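Local structure of SYE1 (Shewanella oneidensis, 4AWT) at residues P8-G12 with A13-K17; A49-G52 with L53-S56. The protein binds flavin mononucleotide in a TIM barrel of the Old Yellow Enzyme family and probably reduces activated carbon-carbon double bonds with NADH or NADPH. The protein carries 1 engineered substitution. All blocks are in the same frame, centred on the assembly; numbering follows the deposited sequence.

Interaction 1 of 2, residues P8-G12 with A13-K17; sequences PITLG and ALTLK
L16 reaches back across the hairpin to I9 and L11, whose side chains share its face of the two-stranded sheet. Its CB lies 3.4 Å from I9 O and beside I9 CG2, the I9 and L16 side chains running alongside each other and pointing the same way. CG, placed beside the backbone N by a chi1 of -52°, sits 4.1 Å from L11 CB, and from it CD1 ends 3.9 Å from the same L11 CB; here the two leucine side chains cross at a slant. With an alanine here the isopropyl end that meets L11 is gone, which would probably leave a gap beside L11 CB and against A96 and M318.

Backbone bonds fix this register. I9 and L16 form a hydrogen-bonded antiparallel pair, the bond from L16 N to I9 O being the shorter at 2.8 Å. L11 and L14 pair likewise, L14 N to L11 O (3.0 Å) closing the turn. L14 CB also rests against that oxygen. On the other face T10 and T15 sit opposite each other, exposed.

L11, L14 and L16 pack on A96 or F98 of strand 96-102, and I9 on M318. G12 occupies the first inner position of a type II' turn with phi 66°, and the whole is a tight beta hairpin closing the N-terminal end of the TIM barrel.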
loop_
_atom_site.group_PDB
_atom_site.type_symbol
_atom_site.label_atom_id
_atom_site.label_comp_id
_atom_site.label_asym_id
_atom_site.label_seq_id
_atom_site.Cartn_x
_atom_site.Cartn_y
_atom_site.Cartn_z
ATOM N N PRO A 8 11.766 16.559 11.172
ATOM C CA PRO A 8 12.023 16.061 9.820
ATOM C C PRO A 8 12.721 14.697 9.861
ATOM O O PRO A 8 13.114 14.195 10.934
ATOM C CB PRO A 8 12.910 17.129 9.224
ATOM C CG PRO A 8 13.667 17.659 10.403
ATOM C CD PRO A 8 12.627 17.710 11.514
ATOM N N ILE A 9 12.859 14.096 8.696
ATOM C CA ILE A 9 13.539 12.814 8.572
ATOM C C ILE A 9 14.077 12.679 7.156
ATOM O O ILE A 9 13.438 13.088 6.190
ATOM C CB ILE A 9 12.590 11.644 8.921
ATOM C CG1 ILE A 9 13.383 10.337 8.972
ATOM C CG2 ILE A 9 11.388 11.576 8.029
ATOM C CD1 ILE A 9 12.533 9.179 9.563
ATOM N N THR A 10 15.241 12.051 7.034
ATOM C CA THR A 10 15.802 11.716 5.741
ATOM C C THR A 10 15.209 10.400 5.222
ATOM O O THR A 10 15.154 9.416 5.984
ATOM C CB THR A 10 17.325 11.576 5.838
ATOM O OG1 THR A 10 17.826 12.864 6.220
ATOM C CG2 THR A 10 17.925 11.143 4.511
ATOM N N LEU A 11 14.811 10.379 3.988
ATOM C CA LEU A 11 14.318 9.156 3.327
ATOM C C LEU A 11 15.123 8.996 2.034
ATOM O O LEU A 11 14.772 9.570 1.008
ATOM C CB LEU A 11 12.843 9.228 3.060
ATOM C CG LEU A 11 12.244 7.917 2.558
ATOM C CD1 LEU A 11 12.192 6.886 3.661
ATOM C CD2 LEU A 11 10.860 8.144 1.976
ATOM N N GLY A 12 16.207 8.254 2.105
ATOM C CA GLY A 12 17.054 8.126 0.934
ATOM C C GLY A 12 17.703 9.451 0.580
ATOM O O GLY A 12 18.385 10.047 1.408
ATOM N N ALA A 13 17.483 9.926 -0.631
ATOM C CA ALA A 13 17.939 11.207 -1.104
ATOM C C ALA A 13 17.026 12.343 -0.716
ATOM O O ALA A 13 17.354 13.482 -1.012
ATOM C CB ALA A 13 18.105 11.197 -2.632
ATOM N N LEU A 14 15.907 12.121 -0.089
ATOM C CA LEU A 14 14.906 13.103 0.276
ATOM C C LEU A 14 15.042 13.569 1.697
ATOM O O LEU A 14 15.436 12.745 2.543
ATOM C CB LEU A 14 13.504 12.495 0.117
ATOM C CG LEU A 14 13.211 11.879 -1.250
ATOM C CD1 LEU A 14 11.905 11.068 -1.117
ATOM C CD2 LEU A 14 13.144 12.880 -2.378
ATOM N N THR A 15 14.660 14.804 2.011
ATOM C CA THR A 15 14.559 15.298 3.380
ATOM C C THR A 15 13.029 15.548 3.395
ATOM O O THR A 15 12.411 16.244 2.555
ATOM C CB THR A 15 15.521 16.490 3.667
ATOM O OG1 THR A 15 15.285 17.563 2.811
ATOM C CG2 THR A 15 16.950 15.991 3.449
ATOM N N LEU A 16 12.398 14.903 4.376
ATOM C CA LEU A 16 10.976 15.061 4.587
ATOM C C LEU A 16 10.706 16.008 5.742
ATOM O O LEU A 16 11.468 16.096 6.689
ATOM C CB LEU A 16 10.331 13.715 4.890
ATOM C CG LEU A 16 10.639 12.586 3.885
ATOM C CD1 LEU A 16 9.840 11.341 4.291
ATOM C CD2 LEU A 16 10.342 12.998 2.431
ATOM N N LYS A 17 9.569 16.697 5.675
ATOM C CA LYS A 17 9.229 17.757 6.565
ATOM C C LYS A 17 8.866 17.323 7.983
ATOM O O LYS A 17 9.086 18.064 8.930
ATOM C CB LYS A 17 8.017 18.508 5.973
ATOM C CG LYS A 17 8.530 19.330 4.783
ATOM C CD LYS A 17 7.734 20.508 4.412
ATOM C CE LYS A 17 8.254 21.148 3.112
ATOM N NZ LYS A 17 7.197 22.004 2.527
#

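Interaction 2 of 2, residues A49-G52 with L53-S56; sequences ASAG and LIVS
From A49 to G52 the backbone winds through an irregular turn, then straightens at L53 into an extended strand, where phi and psi become -142° and 135°. The end of the I54 side chain comes back to the loop: its CG1 stands beside the backbone N, with chi1 -66°, and the chain extends from there to bring CD1 within 4.0 Å of A49 CA. A51 meets the same side chain lower down, its CB 4.3 Å from I54 CG1. The methyl of A51 also lies 3.7 Å from L53 O, placing it between the loop and the start of the strand.

This is the entry from the loop after helix 39-46 into the second strand of the eight-stranded TIM barrel, where I54 bonds through its backbone to A96 and F98 of the next strand, and L53 to M22 of the preceding one. The side chain of I54 reaches Y45 of helix 39-46 and I97, consistent with a place in the layer between barrel and helices.

L53 points away from the loop. Its CG lies anti to the backbone N, and the side chain packs against A96, F98 and Y266 inside the barrel.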
loop_
_atom_site.group_PDB
_atom_site.type_symbol
_atom_site.label_atom_id
_atom_site.label_comp_id
_atom_site.label_asym_id
_atom_site.label_seq_id
_atom_site.Cartn_x
_atom_site.Cartn_y
_atom_site.Cartn_z
ATOM N N ALA A 49 -0.703 17.451 1.121
ATOM C CA ALA A 49 0.751 17.484 0.940
ATOM C C ALA A 49 1.483 18.146 2.080
ATOM O O ALA A 49 2.726 18.287 1.987
ATOM C CB ALA A 49 1.054 18.094 -0.418
ATOM N N SER A 50 0.829 18.481 3.189
ATOM C CA SER A 50 1.541 18.812 4.408
ATOM C C SER A 50 2.032 17.560 5.129
ATOM O O SER A 50 2.805 17.678 6.072
ATOM C CB SER A 50 0.721 19.707 5.331
ATOM O OG SER A 50 -0.399 19.035 5.815
ATOM N N ALA A 51 1.597 16.358 4.706
ATOM C CA ALA A 51 2.245 15.149 5.158
ATOM C C ALA A 51 3.737 15.222 4.857
ATOM O O ALA A 51 4.158 15.834 3.891
ATOM C CB ALA A 51 1.643 13.959 4.424
ATOM N N GLY A 52 4.516 14.492 5.631
ATOM C CA GLY A 52 5.918 14.314 5.291
ATOM C C GLY A 52 6.112 13.459 4.036
ATOM O O GLY A 52 6.988 13.708 3.221
ATOM N N LEU A 53 5.292 12.426 3.911
ATOM C CA LEU A 53 5.320 11.505 2.782
ATOM C C LEU A 53 3.887 11.125 2.449
ATOM O O LEU A 53 3.129 10.790 3.340
ATOM C CB LEU A 53 6.097 10.227 3.150
ATOM C CG LEU A 53 6.089 9.113 2.122
ATOM C CD1 LEU A 53 6.841 9.473 0.863
ATOM C CD2 LEU A 53 6.703 7.848 2.758
ATOM N N ILE A 54 3.556 11.142 1.158
ATOM C CA ILE A 54 2.342 10.536 0.648
ATOM C C ILE A 54 2.711 9.225 -0.038
ATOM O O ILE A 54 3.637 9.205 -0.857
ATOM C CB ILE A 54 1.625 11.456 -0.339
ATOM C CG1 ILE A 54 1.113 12.715 0.392
ATOM C CG2 ILE A 54 0.488 10.720 -1.041
ATOM C CD1 ILE A 54 0.528 13.752 -0.527
ATOM N N VAL A 55 1.967 8.176 0.254
ATOM C CA VAL A 55 2.012 6.942 -0.515
ATOM C C VAL A 55 0.698 6.860 -1.257
ATOM O O VAL A 55 -0.367 6.950 -0.645
ATOM C CB VAL A 55 2.258 5.711 0.343
ATOM C CG1 VAL A 55 2.558 4.530 -0.588
ATOM C CG2 VAL A 55 3.387 5.902 1.327
ATOM N N SER A 56 0.751 6.724 -2.575
ATOM C CA SER A 56 -0.466 6.631 -3.344
ATOM C C SER A 56 -1.284 5.422 -2.921
ATOM O O SER A 56 -0.780 4.408 -2.465
ATOM C CB SER A 56 -0.199 6.518 -4.843
ATOM O OG SER A 56 0.165 5.204 -5.252
#

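Interactions 1 and 2 follow in series along the chain, with centres about 12 Å apart, and meet directly. L16 CD2 of the hairpin lies 3.5 Å from G52 O, where the loop enters strand 53-60, and L16 CD1 is 4.1 Å from L53 CB. L11 CD2 adds a contact of 4.2 Å to L53 CD2. Both contacts also share neighbours: A96 and F98 touch side chains of the hairpin and of L53. The hairpin stays away from the flavin site, whereas residues 53-56 lead toward it; the I54 side chain is about 11 Å from the bound FMN, and S56 OG bonds to the backbone N of the FMN-binding Q100.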